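Local coordinates for peptidase M14 domain-containing protein (Shewanella amazonensis, PDB 2QVP) that is probably a zinc-dependent metallohydrolase of the peptidase M14 family, likely to act as a metallocarboxypeptidase, at residues P66-S71 with K98-S103; Q25-L30 with G81-L86; S14-C19 with Q254-N259. All coordinates share one frame; numbering follows the deposited sequence.

Contact 1: P66-S71 with K98-S103; sequences PNLLIS and KRVNLS
Asn-67, Leu-68 and Leu-69 pair in parallel with Asn-101, Leu-102 and Ser-103, joining the two strands of a beta-alpha-beta unit whose helix is 80-91. Four backbone hydrogen bonds zip the strands together, from Asn-101 N to Pro-66 O (2.8 Å) at one end to Ile-70 N with Ser-103 O (2.9 Å) at the other. The tight part is the face carrying Leu-68, Ile-70 and Leu-102. Leu-68 CD2 lies 3.6 Å from Val-100 CG2, the two side chains crossing at about a right angle, and Ile-70 CD1 meets Leu-102 CD1 at 4.0 Å; Phe-88 of helix 80-91 and Phe-266 of helix 252-270 close over this face. Towards Pro-66 and Arg-99 the contact is looser and partly exposed: the proline CD rests 3.4 Å from Arg-99 O, while the guanidinium leads away from the strand pair. On the other face Asn-101 ND2 serves two acceptors, Asn-67 OD1 and Lys-62 O. Asn-101 carries CG anti to its carbonyl carbon (chi1 -64°), which sets the amide alongside Asn-67. An alanine in place of Asn-101 would probably leave Asn-67 OD1 and Lys-62 O without this donor, with the Asn-67 amide held from its ND2 side by Val-159 O. The bond between the two asparagines is short and straight: Asn-101 ND2 to Asn-67 OD1, 2.7 Å, 173° at the hydrogen, the acceptor only 1° out of the donor's amide plane.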
ATOM      1  N   PRO A  66     -18.484  -1.419   2.075  1.00 16.31           N
ATOM      2  CA  PRO A  66     -17.313  -0.638   2.487  1.00 15.87           C
ATOM      3  C   PRO A  66     -16.399  -0.256   1.306  1.00 11.58           C
ATOM      4  O   PRO A  66     -16.341  -0.966   0.307  1.00 12.03           O
ATOM      5  CB  PRO A  66     -16.571  -1.573   3.462  1.00 16.49           C
ATOM      6  CG  PRO A  66     -17.064  -2.945   3.162  1.00 14.74           C
ATOM      7  CD  PRO A  66     -18.485  -2.766   2.687  1.00 17.78           C
ATOM      8  N   ASN A  67     -15.770   0.894   1.448  1.00 11.92           N
ATOM      9  CA  ASN A  67     -14.819   1.436   0.521  1.00 11.51           C
ATOM     10  C   ASN A  67     -13.457   1.226   1.119  1.00 13.44           C
ATOM     11  O   ASN A  67     -13.076   1.922   2.072  1.00 11.84           O
ATOM     12  CB  ASN A  67     -15.044   2.923   0.282  1.00 12.31           C
ATOM     13  CG  ASN A  67     -16.376   3.221  -0.401  1.00 13.47           C
ATOM     14  OD1 ASN A  67     -17.135   2.313  -0.749  1.00 12.79           O
ATOM     15  ND2 ASN A  67     -16.679   4.512  -0.554  1.00 14.40           N
ATOM     16  N   LEU A  68     -12.740   0.254   0.560  1.00 11.47           N
ATOM     17  CA  LEU A  68     -11.392  -0.063   0.973  1.00 12.62           C
ATOM     18  C   LEU A  68     -10.385   0.341  -0.123  1.00 11.47           C
ATOM     19  O   LEU A  68     -10.655   0.158  -1.282  1.00  9.51           O
ATOM     20  CB  LEU A  68     -11.277  -1.552   1.277  1.00 11.26           C
ATOM     21  CG  LEU A  68     -11.401  -2.073   2.706  1.00 16.68           C
ATOM     22  CD1 LEU A  68     -12.337  -1.264   3.596  1.00 11.01           C
ATOM     23  CD2 LEU A  68     -11.725  -3.576   2.639  1.00  9.28           C
ATOM     24  N   LEU A  69      -9.257   0.929   0.284  1.00 10.46           N
ATOM     25  CA  LEU A  69      -8.175   1.294  -0.642  1.00 10.84           C
ATOM     26  C   LEU A  69      -6.899   0.571  -0.226  1.00 12.21           C
ATOM     27  O   LEU A  69      -6.551   0.540   0.973  1.00 10.82           O
ATOM     28  CB  LEU A  69      -7.941   2.799  -0.671  1.00  9.38           C
ATOM     29  CG  LEU A  69      -6.813   3.347  -1.581  1.00  9.10           C
ATOM     30  CD1 LEU A  69      -7.026   2.981  -3.032  1.00  3.22           C
ATOM     31  CD2 LEU A  69      -6.679   4.849  -1.423  1.00 12.38           C
ATOM     32  N   ILE A  70      -6.209  -0.004  -1.213  1.00 10.87           N
ATOM     33  CA  ILE A  70      -4.943  -0.616  -1.011  1.00  9.72           C
ATOM     34  C   ILE A  70      -3.923   0.132  -1.851  1.00 11.34           C
ATOM     35  O   ILE A  70      -4.127   0.262  -3.051  1.00 10.42           O
ATOM     36  CB  ILE A  70      -4.921  -2.100  -1.410  1.00 13.09           C
ATOM     37  CG1 ILE A  70      -6.012  -2.904  -0.654  1.00 13.35           C
ATOM     38  CG2 ILE A  70      -3.524  -2.639  -1.159  1.00  7.61           C
ATOM     39  CD1 ILE A  70      -6.006  -4.390  -0.928  1.00  9.29           C
ATOM     40  N   SER A  71      -2.828   0.613  -1.245  1.00 10.80           N
ATOM     41  CA  SER A  71      -1.782   1.296  -2.032  1.00 12.81           C
ATOM     42  C   SER A  71      -0.408   0.619  -1.885  1.00 13.14           C
ATOM     43  O   SER A  71      -0.121  -0.035  -0.877  1.00 12.60           O
ATOM     44  CB  SER A  71      -1.696   2.791  -1.710  1.00 12.69           C
ATOM     45  OG  SER A  71      -1.502   3.013  -0.326  1.00 15.92           O
ATOM     46  N   LYS A  98     -18.885  -8.186  -4.663  1.00 18.47           N
ATOM     47  CA  LYS A  98     -20.261  -8.150  -4.177  1.00 18.53           C
ATOM     48  C   LYS A  98     -20.307  -7.664  -2.719  1.00 18.44           C
ATOM     49  O   LYS A  98     -21.367  -7.320  -2.257  1.00 21.15           O
ATOM     50  CB  LYS A  98     -20.945  -9.539  -4.260  1.00 18.86           C
ATOM     51  CG  LYS A  98     -21.110 -10.137  -5.668  1.00 13.67           C
ATOM     52  N   ARG A  99     -19.191  -7.678  -1.983  1.00 17.31           N
ATOM     53  CA  ARG A  99     -19.184  -7.215  -0.590  1.00 18.32           C
ATOM     54  C   ARG A  99     -18.199  -6.089  -0.212  1.00 16.81           C
ATOM     55  O   ARG A  99     -18.182  -5.669   0.959  1.00 14.93           O
ATOM     56  CB  ARG A  99     -18.991  -8.414   0.339  1.00 19.51           C
ATOM     57  CG  ARG A  99     -17.697  -9.158   0.187  1.00 23.08           C
ATOM     58  CD  ARG A  99     -17.588 -10.175   1.275  1.00 22.25           C
ATOM     59  NE  ARG A  99     -16.321 -10.888   1.207  1.00 24.60           N
ATOM     60  CZ  ARG A  99     -16.077 -11.941   0.436  1.00 23.54           C
ATOM     61  NH1 ARG A  99     -16.974 -12.415  -0.433  1.00 25.73           N
ATOM     62  NH2 ARG A  99     -14.875 -12.504   0.504  1.00 25.58           N
ATOM     63  N   VAL A 100     -17.416  -5.598  -1.180  1.00 15.87           N
ATOM     64  CA  VAL A 100     -16.488  -4.483  -0.957  1.00 16.71           C
ATOM     65  C   VAL A 100     -16.296  -3.674  -2.248  1.00 14.96           C
ATOM     66  O   VAL A 100     -16.338  -4.236  -3.332  1.00 13.52           O
ATOM     67  CB  VAL A 100     -15.096  -4.972  -0.466  1.00 17.87           C
ATOM     68  CG1 VAL A 100     -14.333  -5.731  -1.587  1.00 20.21           C
ATOM     69  CG2 VAL A 100     -14.260  -3.799   0.102  1.00 15.27           C
ATOM     70  N   ASN A 101     -16.172  -2.348  -2.101  1.00 12.41           N
ATOM     71  CA  ASN A 101     -15.833  -1.438  -3.184  1.00 10.51           C
ATOM     72  C   ASN A 101     -14.345  -1.327  -3.044  1.00  9.43           C
ATOM     73  O   ASN A 101     -13.865  -0.539  -2.243  1.00  9.40           O
ATOM     74  CB  ASN A 101     -16.503  -0.093  -3.001  1.00 12.72           C
ATOM     75  CG  ASN A 101     -18.014  -0.174  -3.054  1.00 12.21           C
ATOM     76  OD1 ASN A 101     -18.578  -0.963  -3.801  1.00 11.93           O
ATOM     77  ND2 ASN A 101     -18.679   0.655  -2.249  1.00 14.95           N
ATOM     78  N   LEU A 102     -13.610  -2.189  -3.743  1.00 10.53           N
ATOM     79  CA  LEU A 102     -12.152  -2.212  -3.587  1.00 12.63           C
ATOM     80  C   LEU A 102     -11.471  -1.309  -4.607  1.00 12.16           C
ATOM     81  O   LEU A 102     -11.775  -1.393  -5.777  1.00 14.33           O
ATOM     82  CB  LEU A 102     -11.613  -3.634  -3.691  1.00  9.95           C
ATOM     83  CG  LEU A 102     -10.120  -3.817  -3.405  1.00 13.84           C
ATOM     84  CD1 LEU A 102      -9.729  -3.455  -1.984  1.00  5.97           C
ATOM     85  CD2 LEU A 102      -9.723  -5.242  -3.728  1.00 15.41           C
ATOM     86  N   SER A 103     -10.590  -0.423  -4.125  1.00 12.40           N
ATOM     87  CA  SER A 103      -9.742   0.419  -4.955  1.00 11.92           C
ATOM     88  C   SER A 103      -8.277   0.115  -4.673  1.00 14.09           C
ATOM     89  O   SER A 103      -7.910  -0.295  -3.550  1.00 11.77           O
ATOM     90  CB  SER A 103     -10.069   1.875  -4.694  1.00 13.19           C
ATOM     91  OG  SER A 103     -11.427   2.050  -5.012  1.00 10.51           O
TER

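Contact 2: Q25-L30 with G81-L86; sequences QRFYSL and GPWGLL
Phe-27 drives its ring edge at the face of the Trp-83 indole, a T-shaped pair with centroids 5.3 Å apart and planes at 84°. CD1 is the ring atom that sits over the indole, displaced toward its rim, while Phe-27 CB lies 3.8 Å from Trp-83 CH2. With CG anti to the backbone N (chi1 -179°), the phenylalanine reaches across to segment 81-86 of helix 80-91, where its CE1 comes within 3.3 Å of Pro-82 O, the oxygen lying in the plane of the ring, and 3.7 Å from Pro-82 CB. Leu-86 CD1 fills in beside it, 3.8 Å from Phe-27 CD1 and 3.7 Å from Leu-30 CB. At the rim of the indole, near its plane, stand Leu-30 CD1 and Arg-26 CG.

A second shell sets these groups. Trp-83 NE1 is hydrogen-bonded to Ser-21 O, which pins the indole's polar edge, and Phe-17 and Phe-113 also meet the indole. Phe-113 touches the Phe-27 ring and Pro-82 as well, so one aromatic side chain packs on three members of the contact. The helix segments themselves run roughly parallel, 28° apart with axes 10.8 Å from each other, a spacing bridged by these large side chains. No hydrogen bond crosses between the two segments: their cohesion rests on apolar and aromatic packing, and the one polar group of the indole is satisfied elsewhere.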
ATOM      1  N   GLN A  25       8.004  -3.173 -17.081  1.00 15.49           N
ATOM      2  CA  GLN A  25       7.236  -3.566 -18.277  1.00 14.61           C
ATOM      3  C   GLN A  25       6.426  -4.841 -18.013  1.00 12.34           C
ATOM      4  O   GLN A  25       5.248  -4.920 -18.401  1.00  8.22           O
ATOM      5  CB  GLN A  25       8.126  -3.753 -19.522  1.00 18.25           C
ATOM      6  CG  GLN A  25       8.544  -2.449 -20.243  1.00 19.57           C
ATOM      7  CD  GLN A  25       9.012  -2.687 -21.711  1.00 27.20           C
ATOM      8  OE1 GLN A  25       9.177  -3.837 -22.160  1.00 39.74           O
ATOM      9  NE2 GLN A  25       9.208  -1.584 -22.463  1.00 42.91           N
ATOM     10  N   ARG A  26       7.074  -5.833 -17.388  1.00 10.22           N
ATOM     11  CA  ARG A  26       6.432  -7.070 -16.971  1.00  8.35           C
ATOM     12  C   ARG A  26       5.347  -6.789 -15.934  1.00  9.04           C
ATOM     13  O   ARG A  26       4.282  -7.414 -15.983  1.00  9.88           O
ATOM     14  CB  ARG A  26       7.446  -8.091 -16.403  1.00  7.85           C
ATOM     15  CG  ARG A  26       6.807  -9.406 -15.840  1.00 11.11           C
ATOM     16  CD  ARG A  26       6.055 -10.211 -16.898  1.00 21.81           C
ATOM     17  NE  ARG A  26       6.989 -10.725 -17.903  1.00 22.43           N
ATOM     18  CZ  ARG A  26       7.806 -11.767 -17.729  1.00 21.86           C
ATOM     19  NH1 ARG A  26       7.815 -12.473 -16.600  1.00 25.08           N
ATOM     20  NH2 ARG A  26       8.621 -12.126 -18.716  1.00 30.79           N
ATOM     21  N   PHE A  27       5.648  -5.910 -14.971  1.00 10.39           N
ATOM     22  CA  PHE A  27       4.692  -5.492 -13.961  1.00  6.54           C
ATOM     23  C   PHE A  27       3.382  -4.952 -14.570  1.00  7.91           C
ATOM     24  O   PHE A  27       2.287  -5.445 -14.262  1.00  9.54           O
ATOM     25  CB  PHE A  27       5.292  -4.440 -13.005  1.00 10.44           C
ATOM     26  CG  PHE A  27       4.327  -4.019 -11.957  1.00  6.97           C
ATOM     27  CD1 PHE A  27       4.039  -4.884 -10.906  1.00  6.05           C
ATOM     28  CD2 PHE A  27       3.631  -2.821 -12.066  1.00 11.82           C
ATOM     29  CE1 PHE A  27       3.101  -4.544  -9.980  1.00 14.33           C
ATOM     30  CE2 PHE A  27       2.680  -2.475 -11.142  1.00 11.33           C
ATOM     31  CZ  PHE A  27       2.411  -3.342 -10.097  1.00  6.68           C
ATOM     32  N   TYR A  28       3.494  -3.938 -15.435  1.00  7.40           N
ATOM     33  CA  TYR A  28       2.320  -3.357 -16.077  1.00  7.81           C
ATOM     34  C   TYR A  28       1.626  -4.347 -16.993  1.00  6.63           C
ATOM     35  O   TYR A  28       0.425  -4.333 -17.055  1.00  7.08           O
ATOM     36  CB  TYR A  28       2.659  -2.088 -16.850  1.00 10.58           C
ATOM     37  CG  TYR A  28       2.940  -0.856 -16.016  1.00  9.79           C
ATOM     38  CD1 TYR A  28       1.989  -0.364 -15.126  1.00 13.48           C
ATOM     39  CD2 TYR A  28       4.093  -0.096 -16.228  1.00 16.30           C
ATOM     40  CE1 TYR A  28       2.203   0.818 -14.431  1.00 18.94           C
ATOM     41  CE2 TYR A  28       4.320   1.078 -15.534  1.00 17.87           C
ATOM     42  CZ  TYR A  28       3.373   1.529 -14.637  1.00 19.85           C
ATOM     43  OH  TYR A  28       3.577   2.696 -13.952  1.00 18.63           O
ATOM     44  N   SER A  29       2.367  -5.218 -17.671  1.00  7.76           N
ATOM     45  CA  SER A  29       1.731  -6.275 -18.484  1.00  9.19           C
ATOM     46  C   SER A  29       0.828  -7.203 -17.670  1.00  9.75           C
ATOM     47  O   SER A  29      -0.342  -7.441 -18.036  1.00  7.49           O
ATOM     48  CB  SER A  29       2.793  -7.112 -19.161  1.00 13.21           C
ATOM     49  OG  SER A  29       3.408  -6.323 -20.153  1.00 19.77           O
ATOM     50  N   LEU A  30       1.354  -7.681 -16.539  1.00  9.12           N
ATOM     51  CA  LEU A  30       0.605  -8.591 -15.686  1.00 10.76           C
ATOM     52  C   LEU A  30      -0.537  -7.886 -14.943  1.00  8.96           C
ATOM     53  O   LEU A  30      -1.573  -8.499 -14.699  1.00 11.34           O
ATOM     54  CB  LEU A  30       1.527  -9.341 -14.719  1.00 10.55           C
ATOM     55  CG  LEU A  30       2.612 -10.187 -15.388  1.00  7.76           C
ATOM     56  CD1 LEU A  30       3.585 -10.756 -14.333  1.00  8.64           C
ATOM     57  CD2 LEU A  30       2.054 -11.280 -16.303  1.00  7.75           C
ATOM     58  N   GLY A  81       5.654  -4.805  -2.285  1.00 12.98           N
ATOM     59  CA  GLY A  81       4.327  -4.216  -2.208  1.00 12.17           C
ATOM     60  C   GLY A  81       3.571  -4.403  -3.509  1.00 10.57           C
ATOM     61  O   GLY A  81       2.556  -5.109  -3.503  1.00 10.12           O
ATOM     62  N   PRO A  82       4.028  -3.750  -4.612  1.00  9.16           N
ATOM     63  CA  PRO A  82       3.435  -3.903  -5.943  1.00 10.66           C
ATOM     64  C   PRO A  82       3.338  -5.342  -6.453  1.00 10.85           C
ATOM     65  O   PRO A  82       2.303  -5.724  -6.957  1.00  7.50           O
ATOM     66  CB  PRO A  82       4.375  -3.081  -6.835  1.00 12.23           C
ATOM     67  CG  PRO A  82       4.832  -2.023  -5.973  1.00 11.75           C
ATOM     68  CD  PRO A  82       5.060  -2.691  -4.630  1.00 12.29           C
ATOM     69  N   TRP A  83       4.399  -6.129  -6.294  1.00  7.70           N
ATOM     70  CA  TRP A  83       4.369  -7.507  -6.746  1.00  8.42           C
ATOM     71  C   TRP A  83       3.399  -8.309  -5.918  1.00 10.53           C
ATOM     72  O   TRP A  83       2.728  -9.173  -6.463  1.00 15.58           O
ATOM     73  CB  TRP A  83       5.754  -8.151  -6.755  1.00  8.41           C
ATOM     74  CG  TRP A  83       6.646  -7.587  -7.817  1.00 10.00           C
ATOM     75  CD1 TRP A  83       7.705  -6.767  -7.638  1.00 11.94           C
ATOM     76  CD2 TRP A  83       6.546  -7.806  -9.238  1.00  6.61           C
ATOM     77  NE1 TRP A  83       8.276  -6.456  -8.838  1.00 12.69           N
ATOM     78  CE2 TRP A  83       7.586  -7.073  -9.843  1.00 13.34           C
ATOM     79  CE3 TRP A  83       5.662  -8.525 -10.051  1.00 12.33           C
ATOM     80  CZ2 TRP A  83       7.775  -7.040 -11.222  1.00 15.76           C
ATOM     81  CZ3 TRP A  83       5.859  -8.508 -11.418  1.00 10.70           C
ATOM     82  CH2 TRP A  83       6.913  -7.775 -11.987  1.00 11.44           C
ATOM     83  N   GLY A  84       3.336  -8.034  -4.618  1.00 12.03           N
ATOM     84  CA  GLY A  84       2.391  -8.669  -3.724  1.00 10.29           C
ATOM     85  C   GLY A  84       0.966  -8.331  -4.109  1.00 11.99           C
ATOM     86  O   GLY A  84       0.072  -9.199  -4.050  1.00 11.45           O
ATOM     87  N   LEU A  85       0.727  -7.072  -4.488  1.00 12.66           N
ATOM     88  CA  LEU A  85      -0.610  -6.667  -4.908  1.00 12.14           C
ATOM     89  C   LEU A  85      -1.011  -7.400  -6.160  1.00 13.91           C
ATOM     90  O   LEU A  85      -2.155  -7.831  -6.297  1.00 16.15           O
ATOM     91  CB  LEU A  85      -0.671  -5.193  -5.166  1.00 13.52           C
ATOM     92  CG  LEU A  85      -2.128  -4.740  -5.368  1.00 21.94           C
ATOM     93  CD1 LEU A  85      -2.511  -3.782  -4.253  1.00 34.12           C
ATOM     94  CD2 LEU A  85      -2.205  -4.092  -6.710  1.00 16.86           C
ATOM     95  N   LEU A  86      -0.058  -7.543  -7.075  1.00 12.83           N
ATOM     96  CA  LEU A  86      -0.281  -8.288  -8.295  1.00 15.97           C
ATOM     97  C   LEU A  86      -0.646  -9.729  -7.923  1.00 14.14           C
ATOM     98  O   LEU A  86      -1.598 -10.289  -8.476  1.00 10.16           O
ATOM     99  CB  LEU A  86       0.970  -8.208  -9.184  1.00 16.89           C
ATOM    100  CG  LEU A  86       0.895  -8.367 -10.677  1.00 21.70           C
ATOM    101  CD1 LEU A  86       2.337  -8.293 -11.226  1.00 11.15           C
ATOM    102  CD2 LEU A  86       0.230  -9.640 -11.082  1.00 32.85           C
TER

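Contact 3: S14-C19 with Q254-N259; sequences SEIFEC and QRILAN
A tight beta-hairpin turn, closed by a G1 beta bulge, packs here on one side of helix 252-270. In the bulge Glu-18 and Cys-19 both face Ser-14, and Ser-14 and Cys-19 are joined by backbone hydrogen bonds in both directions. From the turn, Ile-16 points at the helix, its CD1 resting against both Ile-256 CG2 and Leu-257 CG, 4.0 Å from each. The two isoleucines lie alongside, running in opposite senses, whereas Ile-16 and Leu-257 meet at a slant. Phe-17 adds its edge: CD2 lies 4.0 Å from Ile-256 CD1, which sits near the plane of the ring. Within the turn, Ile-16 CG2 sits over one face of that ring, 3.6 Å above its plane and nearer the ring's border than its centre.

The turn is held in shape by an ST motif, in which Phe-17 N donates to Ser-14 OG (2.9 Å, 161° at the hydrogen). Asp-253, one residue before the helical segment, ties the turn down at its polar end: OD1 is bonded to Ser-14 OG, and OD2 takes the backbone N-H groups of Glu-15 and Ile-16. The apolar patch round Ile-16 thus adjoins the polar Asp-253 anchor. Trp-83 of helix 80-91 also packs on Ile-256. Ser-14 carries its hydroxyl anti to the backbone N (chi1 172°), which also brings OG to 3.8 Å from Ile-256 CD1.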
ATOM      1  N   SER A  14      12.356 -12.708  -8.782  1.00 20.96           N
ATOM      2  CA  SER A  14      11.151 -13.371  -8.326  1.00 17.81           C
ATOM      3  C   SER A  14      10.962 -14.598  -9.177  1.00 19.49           C
ATOM      4  O   SER A  14      11.049 -14.493 -10.400  1.00 19.81           O
ATOM      5  CB  SER A  14       9.902 -12.515  -8.529  1.00 15.49           C
ATOM      6  OG  SER A  14       8.710 -13.266  -8.253  1.00 16.57           O
ATOM      7  N   GLU A  15      10.699 -15.737  -8.539  1.00 17.77           N
ATOM      8  CA  GLU A  15      10.352 -16.986  -9.224  1.00 16.89           C
ATOM      9  C   GLU A  15       8.849 -17.054  -9.437  1.00 14.74           C
ATOM     10  O   GLU A  15       8.421 -17.646 -10.399  1.00 15.76           O
ATOM     11  CB  GLU A  15      10.791 -18.210  -8.427  1.00 18.50           C
ATOM     12  CG  GLU A  15      12.282 -18.273  -8.074  1.00 24.01           C
ATOM     13  CD  GLU A  15      13.199 -18.291  -9.285  1.00 26.39           C
ATOM     14  OE1 GLU A  15      12.746 -18.673 -10.393  1.00 21.76           O
ATOM     15  OE2 GLU A  15      14.388 -17.934  -9.105  1.00 36.20           O
ATOM     16  N   ILE A  16       8.060 -16.476  -8.523  1.00 16.47           N
ATOM     17  CA  ILE A  16       6.592 -16.345  -8.671  1.00 15.09           C
ATOM     18  C   ILE A  16       6.301 -15.618  -9.994  1.00 16.49           C
ATOM     19  O   ILE A  16       5.439 -16.051 -10.784  1.00 16.76           O
ATOM     20  CB  ILE A  16       5.960 -15.587  -7.490  1.00 16.34           C
ATOM     21  CG1 ILE A  16       6.008 -16.415  -6.205  1.00 16.40           C
ATOM     22  CG2 ILE A  16       4.501 -15.198  -7.761  1.00 16.07           C
ATOM     23  CD1 ILE A  16       5.575 -15.593  -4.961  1.00 10.21           C
ATOM     24  N   PHE A  17       7.064 -14.560 -10.274  1.00 15.03           N
ATOM     25  CA  PHE A  17       6.883 -13.807 -11.525  1.00 16.39           C
ATOM     26  C   PHE A  17       7.947 -14.025 -12.599  1.00 16.46           C
ATOM     27  O   PHE A  17       7.790 -13.489 -13.680  1.00 19.16           O
ATOM     28  CB  PHE A  17       6.711 -12.332 -11.186  1.00 15.95           C
ATOM     29  CG  PHE A  17       5.475 -12.073 -10.368  1.00 17.95           C
ATOM     30  CD1 PHE A  17       4.207 -12.133 -10.955  1.00 12.29           C
ATOM     31  CD2 PHE A  17       5.565 -11.810  -9.013  1.00 13.73           C
ATOM     32  CE1 PHE A  17       3.064 -11.906 -10.190  1.00 17.86           C
ATOM     33  CE2 PHE A  17       4.439 -11.581  -8.272  1.00 13.24           C
ATOM     34  CZ  PHE A  17       3.189 -11.618  -8.854  1.00 13.31           C
ATOM     35  N   GLU A  18       8.994 -14.801 -12.304  1.00 16.96           N
ATOM     36  CA  GLU A  18      10.056 -15.158 -13.266  1.00 18.43           C
ATOM     37  C   GLU A  18      10.666 -13.920 -13.913  1.00 16.14           C
ATOM     38  O   GLU A  18      10.761 -13.825 -15.122  1.00 15.42           O
ATOM     39  CB  GLU A  18       9.512 -16.169 -14.295  1.00 17.86           C
ATOM     40  CG  GLU A  18       8.960 -17.428 -13.602  1.00 25.13           C
ATOM     41  CD  GLU A  18       8.478 -18.525 -14.542  1.00 25.43           C
ATOM     42  OE1 GLU A  18       7.921 -18.214 -15.617  1.00 37.56           O
ATOM     43  OE2 GLU A  18       8.620 -19.708 -14.163  1.00 38.10           O
ATOM     44  N   CYS A  19      11.073 -12.965 -13.079  1.00 17.01           N
ATOM     45  CA  CYS A  19      11.625 -11.711 -13.570  1.00 14.43           C
ATOM     46  C   CYS A  19      12.316 -10.971 -12.454  1.00 12.43           C
ATOM     47  O   CYS A  19      12.270 -11.379 -11.310  1.00 11.48           O
ATOM     48  CB  CYS A  19      10.498 -10.833 -14.168  1.00 13.70           C
ATOM     49  SG  CYS A  19       9.278 -10.223 -12.969  1.00 12.66           S
ATOM     50  N   GLN A 254       8.873 -14.598  -0.508  1.00  9.90           N
ATOM     51  CA  GLN A 254       8.245 -14.643   0.819  1.00 10.27           C
ATOM     52  C   GLN A 254       7.596 -13.290   1.167  1.00 11.11           C
ATOM     53  O   GLN A 254       6.441 -13.228   1.633  1.00  9.62           O
ATOM     54  CB  GLN A 254       9.245 -15.101   1.884  1.00 10.29           C
ATOM     55  CG  GLN A 254       9.585 -16.593   1.734  1.00 15.49           C
ATOM     56  CD  GLN A 254       8.380 -17.492   2.023  1.00 21.14           C
ATOM     57  OE1 GLN A 254       7.873 -17.515   3.147  1.00 30.05           O
ATOM     58  NE2 GLN A 254       7.915 -18.227   1.006  1.00 15.23           N
ATOM     59  N   ARG A 255       8.319 -12.212   0.890  1.00 11.78           N
ATOM     60  CA  ARG A 255       7.750 -10.870   1.067  1.00 14.80           C
ATOM     61  C   ARG A 255       6.532 -10.632   0.169  1.00 12.15           C
ATOM     62  O   ARG A 255       5.575  -9.990   0.600  1.00 10.92           O
ATOM     63  CB  ARG A 255       8.791  -9.802   0.788  1.00 16.06           C
ATOM     64  CG  ARG A 255       9.923  -9.700   1.820  1.00 19.79           C
ATOM     65  CD  ARG A 255      10.849  -8.632   1.307  1.00 19.02           C
ATOM     66  NE  ARG A 255      11.857  -9.114   0.429  1.00 26.28           N
ATOM     67  CZ  ARG A 255      12.497  -8.396  -0.486  1.00 17.83           C
ATOM     68  NH1 ARG A 255      12.204  -7.118  -0.776  1.00  9.53           N
ATOM     69  NH2 ARG A 255      13.411  -9.028  -1.181  1.00 26.49           N
ATOM     70  N   ILE A 256       6.581 -11.139  -1.072  1.00 10.62           N
ATOM     71  CA  ILE A 256       5.437 -11.047  -1.994  1.00  9.32           C
ATOM     72  C   ILE A 256       4.216 -11.772  -1.390  1.00 10.59           C
ATOM     73  O   ILE A 256       3.104 -11.212  -1.355  1.00  9.06           O
ATOM     74  CB  ILE A 256       5.774 -11.558  -3.424  1.00 10.92           C
ATOM     75  CG1 ILE A 256       6.714 -10.574  -4.134  1.00  5.55           C
ATOM     76  CG2 ILE A 256       4.497 -11.754  -4.259  1.00  6.12           C
ATOM     77  CD1 ILE A 256       7.276 -11.078  -5.461  1.00  6.46           C
ATOM     78  N   LEU A 257       4.431 -12.979  -0.864  1.00 11.80           N
ATOM     79  CA  LEU A 257       3.321 -13.745  -0.286  1.00 11.29           C
ATOM     80  C   LEU A 257       2.752 -13.099   0.961  1.00 10.20           C
ATOM     81  O   LEU A 257       1.537 -13.107   1.134  1.00 10.90           O
ATOM     82  CB  LEU A 257       3.727 -15.193  -0.021  1.00 10.93           C
ATOM     83  CG  LEU A 257       4.056 -16.003  -1.273  1.00  9.31           C
ATOM     84  CD1 LEU A 257       4.788 -17.326  -0.940  1.00  6.60           C
ATOM     85  CD2 LEU A 257       2.780 -16.238  -2.079  1.00 17.69           C
ATOM     86  N   ALA A 258       3.626 -12.544   1.805  1.00  9.62           N
ATOM     87  CA  ALA A 258       3.239 -11.878   3.036  1.00  7.52           C
ATOM     88  C   ALA A 258       2.426 -10.642   2.767  1.00 11.11           C
ATOM     89  O   ALA A 258       1.436 -10.378   3.453  1.00 14.37           O
ATOM     90  CB  ALA A 258       4.489 -11.516   3.857  1.00  6.90           C
ATOM     91  N   ASN A 259       2.855  -9.860   1.779  1.00 11.58           N
ATOM     92  CA  ASN A 259       2.094  -8.696   1.358  1.00 12.06           C
ATOM     93  C   ASN A 259       0.669  -9.068   0.925  1.00 11.59           C
ATOM     94  O   ASN A 259      -0.308  -8.491   1.417  1.00 11.97           O
ATOM     95  CB  ASN A 259       2.853  -7.922   0.266  1.00 12.73           C
ATOM     96  CG  ASN A 259       3.864  -6.958   0.856  1.00 16.59           C
ATOM     97  OD1 ASN A 259       3.499  -5.875   1.265  1.00 21.07           O
ATOM     98  ND2 ASN A 259       5.133  -7.339   0.881  1.00 18.88           N
TER

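In the fold
Helix 80-91 ties the three contacts together. It is the crossover between the strands of contact 1, it supplies 81-86 to contact 2, and its Trp-83 packs on contact 3. Contacts 1 and 2, with centres 19 Å apart, touch where Ile-70 CG2 meets Leu-85 CD1 at 3.5 Å. Contacts 2 and 3 are closer, with centres 10 Å apart, and join where Trp-83 CB lies 3.5 Å from Ile-256 CD1. Contacts 1 and 3 do not touch; their nearest atoms are about 7 Å apart. The Pro-82 side chain of contact 2 is about 11 Å from that of Glu-245, the predicted proton donor/acceptor, too far to touch it; contacts 1 and 3 lie away from the site.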